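Side-chain contacts in arylamine n-acetyltransferase NAT (Mycobacterium tuberculosis, PDB 4BGF), which probably transfers an acetyl group from acetyl-coenzyme A to the amino nitrogen of arylamines: residues A[62-67]-A[257-262]; A[219-224]-A[251-256]; A[67-72]-A[194-199]. All coordinates share one frame; numbering follows the deposited sequence.

Contact 1: residues A[62-67]-A[257-262]; sequences VLRRRG and VADIGE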
loop_
_atom_site.group_PDB
_atom_site.type_symbol
_atom_site.label_atom_id
_atom_site.label_comp_id
_atom_site.label_asym_id
_atom_site.label_seq_id
_atom_site.Cartn_x
_atom_site.Cartn_y
_atom_site.Cartn_z
ATOM N N VAL A 62 -13.610 -2.504 2.708
ATOM C CA VAL A 62 -14.751 -1.620 2.437
ATOM C C VAL A 62 -15.824 -1.701 3.497
ATOM O O VAL A 62 -16.118 -0.706 4.122
ATOM C CB VAL A 62 -15.379 -1.821 1.053
ATOM C CG1 VAL A 62 -16.482 -0.784 0.842
ATOM C CG2 VAL A 62 -14.308 -1.683 -0.019
ATOM N N LEU A 63 -16.428 -2.867 3.677
ATOM C CA LEU A 63 -17.524 -2.956 4.601
ATOM C C LEU A 63 -17.023 -2.681 5.991
ATOM O O LEU A 63 -17.595 -1.862 6.708
ATOM C CB LEU A 63 -18.185 -4.322 4.559
ATOM C CG LEU A 63 -19.281 -4.524 5.618
ATOM C CD1 LEU A 63 -20.471 -3.589 5.367
ATOM C CD2 LEU A 63 -19.740 -5.969 5.688
ATOM N N ARG A 64 -15.950 -3.369 6.370
ATOM C CA ARG A 64 -15.559 -3.405 7.756
ATOM C C ARG A 64 -14.776 -2.182 8.171
ATOM O O ARG A 64 -14.451 -2.037 9.343
ATOM C CB ARG A 64 -14.785 -4.673 8.070
ATOM C CG ARG A 64 -15.678 -5.870 8.394
ATOM C CD ARG A 64 -14.994 -7.186 8.122
ATOM N NE ARG A 64 -13.830 -7.403 8.966
ATOM C CZ ARG A 64 -12.880 -8.292 8.711
ATOM N NH1 ARG A 64 -12.966 -9.033 7.616
ATOM N NH2 ARG A 64 -11.851 -8.431 9.537
ATOM N N ARG A 65 -14.502 -1.307 7.209
ATOM C CA ARG A 65 -13.722 -0.088 7.434
ATOM C C ARG A 65 -12.331 -0.343 8.031
ATOM O O ARG A 65 -11.904 0.346 8.954
ATOM C CB ARG A 65 -14.519 0.909 8.283
ATOM C CG ARG A 65 -15.802 1.428 7.589
ATOM C CD ARG A 65 -16.686 2.241 8.541
ATOM N NE ARG A 65 -16.168 3.603 8.737
ATOM C CZ ARG A 65 -16.924 4.695 8.899
ATOM N NH1 ARG A 65 -18.252 4.625 8.906
ATOM N NH2 ARG A 65 -16.351 5.877 9.058
ATOM N N ARG A 66 -11.632 -1.331 7.469
ATOM C CA ARG A 66 -10.286 -1.689 7.880
ATOM C C ARG A 66 -9.336 -1.270 6.797
ATOM O O ARG A 66 -9.757 -0.921 5.699
ATOM C CB ARG A 66 -10.165 -3.195 8.078
ATOM C CG ARG A 66 -10.811 -3.722 9.326
ATOM C CD ARG A 66 -9.955 -3.469 10.554
ATOM N NE ARG A 66 -8.618 -4.047 10.465
ATOM C CZ ARG A 66 -8.294 -5.302 10.774
ATOM N NH1 ARG A 66 -9.187 -6.178 11.201
ATOM N NH2 ARG A 66 -7.042 -5.679 10.648
ATOM N N GLY A 67 -8.048 -1.279 7.116
ATOM C CA GLY A 67 -7.016 -1.184 6.097
ATOM C C GLY A 67 -6.505 -2.567 5.757
ATOM O O GLY A 67 -7.175 -3.541 6.009
ATOM N N VAL A 257 -10.990 -0.105 14.659
ATOM C CA VAL A 257 -10.395 -0.983 15.643
ATOM C C VAL A 257 -11.405 -1.794 16.434
ATOM O O VAL A 257 -11.035 -2.735 17.118
ATOM C CB VAL A 257 -9.546 -0.183 16.620
ATOM C CG1 VAL A 257 -8.281 0.296 15.919
ATOM C CG2 VAL A 257 -10.350 0.962 17.228
ATOM N N ALA A 258 -12.676 -1.439 16.358
ATOM C CA ALA A 258 -13.693 -2.213 17.046
ATOM C C ALA A 258 -13.943 -3.514 16.294
ATOM O O ALA A 258 -14.483 -4.468 16.840
ATOM C CB ALA A 258 -14.944 -1.434 17.136
ATOM N N ASP A 259 -13.555 -3.557 15.029
ATOM C CA ASP A 259 -13.694 -4.783 14.254
ATOM C C ASP A 259 -12.698 -5.856 14.680
ATOM O O ASP A 259 -12.812 -7.002 14.267
ATOM C CB ASP A 259 -13.571 -4.491 12.766
ATOM C CG ASP A 259 -13.528 -5.729 11.945
ATOM O OD1 ASP A 259 -14.595 -6.252 11.622
ATOM O OD2 ASP A 259 -12.430 -6.189 11.633
ATOM N N ILE A 260 -11.743 -5.469 15.517
ATOM C CA ILE A 260 -10.767 -6.376 16.109
ATOM C C ILE A 260 -11.173 -6.735 17.554
ATOM O O ILE A 260 -10.327 -6.969 18.404
ATOM C CB ILE A 260 -9.362 -5.746 16.076
ATOM C CG1 ILE A 260 -9.049 -5.173 14.689
ATOM C CG2 ILE A 260 -8.317 -6.790 16.362
ATOM C CD1 ILE A 260 -7.896 -4.183 14.649
ATOM N N GLY A 261 -12.468 -6.736 17.848
ATOM C CA GLY A 261 -12.917 -6.968 19.221
ATOM C C GLY A 261 -12.904 -5.699 20.064
ATOM O O GLY A 261 -12.595 -4.636 19.552
ATOM N N GLU A 262 -13.241 -5.806 21.351
ATOM C CA GLU A 262 -13.311 -4.633 22.226
ATOM C C GLU A 262 -11.989 -3.873 22.201
ATOM O O GLU A 262 -10.925 -4.467 22.372
ATOM C CB GLU A 262 -13.651 -5.042 23.661
#

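Contact 2: residues A[219-224]-A[251-256]; sequences WNLSGR and ERFGIN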
loop_
_atom_site.group_PDB
_atom_site.type_symbol
_atom_site.label_atom_id
_atom_site.label_comp_id
_atom_site.label_asym_id
_atom_site.label_seq_id
_atom_site.Cartn_x
_atom_site.Cartn_y
_atom_site.Cartn_z
ATOM N N TRP A 219 1.913 10.044 6.495
ATOM C CA TRP A 219 1.907 9.513 7.877
ATOM C C TRP A 219 2.342 8.057 8.017
ATOM O O TRP A 219 1.830 7.181 7.333
ATOM C CB TRP A 219 0.523 9.616 8.487
ATOM C CG TRP A 219 0.042 11.009 8.617
ATOM C CD1 TRP A 219 -0.351 11.834 7.617
ATOM C CD2 TRP A 219 -0.135 11.731 9.827
ATOM N NE1 TRP A 219 -0.760 13.022 8.123
ATOM C CE2 TRP A 219 -0.630 12.992 9.485
ATOM C CE3 TRP A 219 0.085 11.430 11.172
ATOM C CZ2 TRP A 219 -0.912 13.953 10.431
ATOM C CZ3 TRP A 219 -0.182 12.365 12.099
ATOM C CH2 TRP A 219 -0.678 13.621 11.739
ATOM N N ASN A 220 3.293 7.825 8.919
ATOM C CA ASN A 220 3.858 6.499 9.190
ATOM C C ASN A 220 3.836 6.204 10.668
ATOM O O ASN A 220 4.167 7.069 11.453
ATOM C CB ASN A 220 5.306 6.454 8.717
ATOM C CG ASN A 220 5.481 7.020 7.308
ATOM O OD1 ASN A 220 5.028 8.132 7.011
ATOM N ND2 ASN A 220 6.129 6.246 6.427
ATOM N N LEU A 221 3.422 5.005 11.050
ATOM C CA LEU A 221 3.550 4.529 12.422
ATOM C C LEU A 221 4.309 3.211 12.396
ATOM O O LEU A 221 4.001 2.330 11.612
ATOM C CB LEU A 221 2.188 4.345 13.078
ATOM C CG LEU A 221 2.178 3.858 14.536
ATOM C CD1 LEU A 221 2.486 4.955 15.493
ATOM C CD2 LEU A 221 0.843 3.230 14.916
ATOM N N SER A 222 5.326 3.103 13.243
ATOM C CA SER A 222 6.130 1.893 13.361
ATOM C C SER A 222 6.279 1.550 14.830
ATOM O O SER A 222 7.107 2.123 15.534
ATOM C CB SER A 222 7.495 2.097 12.721
ATOM O OG SER A 222 8.150 0.865 12.582
ATOM N N GLY A 223 5.432 0.648 15.291
ATOM C CA GLY A 223 5.296 0.378 16.699
ATOM C C GLY A 223 4.632 1.555 17.377
ATOM O O GLY A 223 3.528 1.909 17.019
ATOM N N ARG A 224 5.296 2.158 18.366
ATOM C CA ARG A 224 4.740 3.311 19.081
ATOM C C ARG A 224 5.276 4.662 18.564
ATOM O O ARG A 224 5.016 5.723 19.128
ATOM C CB ARG A 224 5.039 3.152 20.579
ATOM C CG ARG A 224 6.404 3.610 21.032
ATOM C CD ARG A 224 6.427 3.572 22.517
ATOM N NE ARG A 224 7.792 3.783 23.056
ATOM C CZ ARG A 224 8.099 4.194 24.289
ATOM N NH1 ARG A 224 7.104 4.442 25.151
ATOM N NH2 ARG A 224 9.403 4.359 24.601
ATOM N N GLU A 251 -8.084 7.248 15.354
ATOM C CA GLU A 251 -8.300 8.682 15.182
ATOM C C GLU A 251 -7.498 9.316 14.031
ATOM O O GLU A 251 -7.993 10.215 13.355
ATOM C CB GLU A 251 -7.942 9.361 16.514
ATOM C CG GLU A 251 -8.185 10.844 16.583
ATOM C CD GLU A 251 -7.858 11.431 17.947
ATOM O OE1 GLU A 251 -7.360 10.674 18.810
ATOM O OE2 GLU A 251 -8.100 12.643 18.147
ATOM N N ARG A 252 -6.265 8.863 13.820
ATOM C CA ARG A 252 -5.377 9.450 12.821
ATOM C C ARG A 252 -5.123 8.521 11.641
ATOM O O ARG A 252 -4.690 8.978 10.591
ATOM C CB ARG A 252 -4.048 9.881 13.448
ATOM N N PHE A 253 -5.390 7.226 11.792
ATOM C CA PHE A 253 -5.350 6.333 10.643
ATOM C C PHE A 253 -6.733 5.866 10.259
ATOM O O PHE A 253 -6.899 5.266 9.213
ATOM C CB PHE A 253 -4.407 5.145 10.849
ATOM C CG PHE A 253 -2.965 5.521 10.884
ATOM C CD1 PHE A 253 -2.232 5.623 9.728
ATOM C CD2 PHE A 253 -2.335 5.746 12.079
ATOM C CE1 PHE A 253 -0.924 5.946 9.770
ATOM C CE2 PHE A 253 -1.023 6.081 12.117
ATOM C CZ PHE A 253 -0.314 6.176 10.951
ATOM N N GLY A 254 -7.721 6.133 11.097
ATOM C CA GLY A 254 -9.106 5.902 10.713
ATOM C C GLY A 254 -9.547 4.448 10.729
ATOM O O GLY A 254 -10.598 4.100 10.190
ATOM N N ILE A 255 -8.740 3.598 11.346
ATOM C CA ILE A 255 -8.984 2.164 11.364
ATOM C C ILE A 255 -10.156 1.826 12.284
ATOM O O ILE A 255 -10.203 2.256 13.428
ATOM C CB ILE A 255 -7.682 1.411 11.815
ATOM C CG1 ILE A 255 -6.560 1.677 10.812
ATOM C CG2 ILE A 255 -7.897 -0.084 11.910
ATOM C CD1 ILE A 255 -5.190 1.263 11.249
ATOM N N ASN A 256 -11.102 1.038 11.795
ATOM C CA ASN A 256 -12.159 0.534 12.661
ATOM C C ASN A 256 -11.623 -0.561 13.596
ATOM O O ASN A 256 -11.754 -1.754 13.367
ATOM C CB ASN A 256 -13.326 0.040 11.825
ATOM C CG ASN A 256 -14.573 -0.093 12.615
ATOM O OD1 ASN A 256 -14.714 0.495 13.677
ATOM N ND2 ASN A 256 -15.523 -0.820 12.075
#

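Contact 3: residues A[67-72]-A[194-199]; sequences GGYCFE and WYASTH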
loop_
_atom_site.group_PDB
_atom_site.type_symbol
_atom_site.label_atom_id
_atom_site.label_comp_id
_atom_site.label_asym_id
_atom_site.label_seq_id
_atom_site.Cartn_x
_atom_site.Cartn_y
_atom_site.Cartn_z
ATOM N N GLY A 67 -8.048 -1.279 7.116
ATOM C CA GLY A 67 -7.016 -1.184 6.097
ATOM C C GLY A 67 -6.505 -2.567 5.757
ATOM O O GLY A 67 -7.175 -3.541 6.009
ATOM N N GLY A 68 -5.305 -2.633 5.202
ATOM C CA GLY A 68 -4.689 -3.874 4.815
ATOM C C GLY A 68 -3.296 -3.552 4.329
ATOM O O GLY A 68 -2.975 -2.385 4.247
ATOM N N TYR A 69 -2.485 -4.567 4.020
ATOM C CA TYR A 69 -1.161 -4.380 3.439
ATOM C C TYR A 69 -1.143 -4.568 1.880
ATOM O O TYR A 69 -2.182 -4.492 1.253
ATOM C CB TYR A 69 -0.108 -5.206 4.214
ATOM C CG TYR A 69 -0.001 -6.745 4.058
ATOM C CD1 TYR A 69 -0.816 -7.484 3.210
ATOM C CD2 TYR A 69 0.981 -7.442 4.765
ATOM C CE1 TYR A 69 -0.661 -8.897 3.091
ATOM C CE2 TYR A 69 1.137 -8.814 4.662
ATOM C CZ TYR A 69 0.325 -9.540 3.821
ATOM O OH TYR A 69 0.514 -10.905 3.738
ATOM N N CYS A 70 0.021 -4.766 1.257
ATOM C CA CYS A 70 0.126 -4.663 -0.216
ATOM C C CYS A 70 -0.790 -5.571 -1.069
ATOM O O CYS A 70 -1.265 -5.158 -2.091
ATOM C CB CYS A 70 1.589 -4.790 -0.682
ATOM S SG CYS A 70 2.412 -6.396 -0.579
ATOM N N PHE A 71 -1.049 -6.783 -0.628
ATOM C CA PHE A 71 -1.823 -7.745 -1.413
ATOM C C PHE A 71 -3.290 -7.447 -1.324
ATOM O O PHE A 71 -4.061 -7.784 -2.202
ATOM C CB PHE A 71 -1.584 -9.172 -0.913
ATOM C CG PHE A 71 -0.212 -9.676 -1.168
ATOM C CD1 PHE A 71 0.134 -10.169 -2.401
ATOM C CD2 PHE A 71 0.728 -9.658 -0.172
ATOM C CE1 PHE A 71 1.400 -10.657 -2.642
ATOM C CE2 PHE A 71 1.990 -10.118 -0.415
ATOM C CZ PHE A 71 2.317 -10.630 -1.676
ATOM N N GLU A 72 -3.658 -6.819 -0.220
ATOM C CA GLU A 72 -5.019 -6.409 0.027
ATOM C C GLU A 72 -5.338 -5.084 -0.675
ATOM O O GLU A 72 -6.421 -4.909 -1.244
ATOM C CB GLU A 72 -5.246 -6.305 1.541
ATOM C CG GLU A 72 -4.946 -7.611 2.298
ATOM C CD GLU A 72 -5.034 -7.475 3.818
ATOM O OE1 GLU A 72 -4.070 -6.988 4.428
ATOM O OE2 GLU A 72 -6.072 -7.840 4.399
ATOM N N TRP A 194 0.979 -15.484 2.153
ATOM C CA TRP A 194 0.992 -16.457 3.230
ATOM C C TRP A 194 2.300 -16.374 3.985
ATOM O O TRP A 194 2.325 -16.451 5.196
ATOM C CB TRP A 194 0.782 -17.891 2.685
ATOM C CG TRP A 194 0.835 -18.962 3.742
ATOM C CD1 TRP A 194 1.877 -19.811 4.016
ATOM C CD2 TRP A 194 -0.203 -19.289 4.675
ATOM N NE1 TRP A 194 1.550 -20.638 5.056
ATOM C CE2 TRP A 194 0.283 -20.345 5.484
ATOM C CE3 TRP A 194 -1.498 -18.790 4.905
ATOM C CZ2 TRP A 194 -0.476 -20.906 6.507
ATOM C CZ3 TRP A 194 -2.244 -19.334 5.915
ATOM C CH2 TRP A 194 -1.739 -20.389 6.708
ATOM N N TYR A 195 3.393 -16.259 3.258
ATOM C CA TYR A 195 4.697 -16.090 3.881
ATOM C C TYR A 195 4.735 -14.750 4.631
ATOM O O TYR A 195 5.113 -14.705 5.800
ATOM C CB TYR A 195 5.773 -16.120 2.810
ATOM C CG TYR A 195 7.165 -16.198 3.336
ATOM C CD1 TYR A 195 7.876 -15.051 3.650
ATOM C CD2 TYR A 195 7.782 -17.428 3.506
ATOM C CE1 TYR A 195 9.165 -15.127 4.136
ATOM C CE2 TYR A 195 9.072 -17.528 3.984
ATOM C CZ TYR A 195 9.762 -16.368 4.309
ATOM O OH TYR A 195 11.056 -16.490 4.780
ATOM N N ALA A 196 4.318 -13.665 3.963
ATOM C CA ALA A 196 4.285 -12.328 4.573
ATOM C C ALA A 196 3.500 -12.248 5.892
ATOM O O ALA A 196 3.885 -11.540 6.807
ATOM C CB ALA A 196 3.718 -11.292 3.571
ATOM N N SER A 197 2.376 -12.950 5.973
ATOM C CA SER A 197 1.478 -12.826 7.115
ATOM C C SER A 197 1.518 -14.007 8.091
ATOM O O SER A 197 0.695 -14.063 8.989
ATOM C CB SER A 197 0.051 -12.615 6.614
ATOM O OG SER A 197 -0.366 -13.724 5.861
ATOM N N THR A 198 2.425 -14.962 7.877
ATOM C CA THR A 198 2.603 -16.096 8.789
ATOM C C THR A 198 4.060 -16.438 9.207
ATOM O O THR A 198 4.254 -16.970 10.293
ATOM C CB THR A 198 1.928 -17.441 8.291
ATOM O OG1 THR A 198 2.547 -17.931 7.103
ATOM C CG2 THR A 198 0.466 -17.271 8.026
ATOM N N HIS A 199 5.072 -16.155 8.391
ATOM C CA HIS A 199 6.415 -16.558 8.788
ATOM C C HIS A 199 6.906 -15.702 9.967
ATOM O O HIS A 199 6.781 -14.488 9.925
ATOM C CB HIS A 199 7.407 -16.490 7.636
ATOM C CG HIS A 199 8.743 -17.111 7.952
ATOM N ND1 HIS A 199 9.831 -16.330 8.287
ATOM C CD2 HIS A 199 9.185 -18.389 7.989
ATOM C CE1 HIS A 199 10.865 -17.103 8.511
ATOM N NE2 HIS A 199 10.520 -18.359 8.337
#

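Contact 1: residues A[62-67]-A[257-262]
Arg64 and Asp259 meet through a side-on salt bridge, and the arginine chain, which crosses the aspartate at about a right angle, meets it from CB onward. Arg64 CB is 3.9 Å from Asp259 OD1. Arg64 CG then packs against Asp259 OD1 at 3.4 Å, and CD stays alongside the same oxygen. The chain bends at chi3 (64°), which brings the NE/NH2 edge of the guanidinium round to the carboxylate, so that Arg64 NE reaches Asp259 OD1 at 3.0 Å with an N-H...O angle of 147°. That oxygen is met on its syn side but well out of the carboxylate plane. Arg64 NH2, completing the grip, donates to the syn lone pair of Asp259 OD2 at 3.1 Å, and here the acceptor lies in the guanidinium plane. The two flat groups are 37° apart, so the paired bonds are twisted rather than coplanar.

A second arginine shares the acid. Arg66 NH1 donates to Asp259 OD2 at 3.3 Å, approaching nearly along the C-O axis, with the oxygen in its guanidinium plane. One face of this guanidinium is covered by Ile260, whose CG1 lies 3.6 Å from Arg66 NH1. The stronger partner of Arg66 is Glu39, reached by NE, while NH2 pairs with Asp42.

Arg64 and Arg66 leave the end of helix 54-63 on either side of Arg65, which has positive phi; Asp259 stands on the short 3-10 segment 257-259 between helices 242-251 and 263-270. The network therefore ties a helix exit to the connection between two later helices. With OD2 accepting from both arginines and OD1 from Arg64, the carboxylate is probably held strongly in its ionised form, and Glu39 and Asp42 probably help to balance the buried charge of Arg66.

Contact 2: residues A[219-224]-A[251-256]
Phe253 reaches strand 217-222 with the far end of its ring, and the contact is apolar in its side-chain chemistry. Leu221 supplies the shortest approach: its CB lies 3.8 Å from Phe253 CZ and equally close to CE2, meeting the ring obliquely. On the neighbouring ring carbon, Trp219 CB stands 4.1 Å from Phe253 CE1, so it is the root of the tryptophan, and not its indole, that touches here. Phe253 CG is anti to its own carbonyl carbon (chi1 -69°), a setting that carries the ring from the loop toward the strand.

Contacts with the backbone form the second group. Trp219 O lies 3.9 Å from Phe253 CE1 and close to the ring plane, at the edge. The backbone atom Asn220 C also lies at this edge, 4.2 Å from Phe253 CZ. The ring end thus runs along the strand from Trp219 to Leu221; Trp219 and Leu221 both start their side chains toward the loop, and Asn220 starts away from it.

Ala210 and Val212 of strand 209-214 also touch Phe253, as does Thr248 of helix 242-251, whereas Leu221 packs on Val245 of that helix. The loop following the helix is in this way laid against the antiparallel sheet. No hydrogen bond joins the two segments, so their fit rests on shape and on burial of the phenyl ring.

Contact 3: residues A[67-72]-A[194-199]
Tyr69 crosses to Ala196 and Ser197 from a segment that starts with the buried pair Gly67 and Gly68. The latter leads into helix 70-83, with its backbone bonded to Glu39. Tyr69 itself occupies the N-cap position, and its backbone N donates to Glu72 OE1 at 2.9 Å with an angle of 158°; the N-H comes to OE1 from its anti side, tilted 34° from the plane of the carboxylate. Tyr69 CG sits between the backbone N and the carbonyl carbon (chi1 75°), which sends the ring toward helix 186-198. There Ala196 CB meets the ring end obliquely, 3.7 Å from Tyr69 CE2 and 3.2 Å from Tyr69 OH. Ser197 CB comes within 3.4 Å of the same hydroxyl oxygen, Tyr69 OH. The polar bond of this hydroxyl is made with Ser193, one turn earlier on the helix, and Phe204 meets the ring edge-to-face.

Cys70 opens the helix. Together with His110 and Asp127 it has the geometry of a Cys-His-Asp triad, consistent with the catalytic triad of arylamine N-acetyltransferases, whose fold is related to that of papain-like cysteine peptidases; the Cys70 side chain touches His110 and Thr111 of strand 110-116. Phe71 then points toward the partner helix and packs against Leu189, Ala192 and Ser193, just ahead of segment 194-199. Glu72, one residue further, pairs through OE2 with Lys60.

How the contacts relate
Contact 3 is wholly buried, its centre about 11 Å from that of the chain, whereas contacts 1 and 2 are partly buried and lie farther out. Chemistry follows place: contact 1 is ionic, contact 2 is apolar packing against a sheet, and contact 3 sets a phenol against a helix, with its polar bond made just outside the segments. Contacts 1 and 2 draw on the same connection between helices 242-251 and 263-270, and touch where Arg65 O probably accepts a hydrogen bond from Asn256 N at 3.0 Å. Contacts 1 and 3 share Gly67, between helices 54-63 and 70-83. Contacts 2 and 3 do not touch.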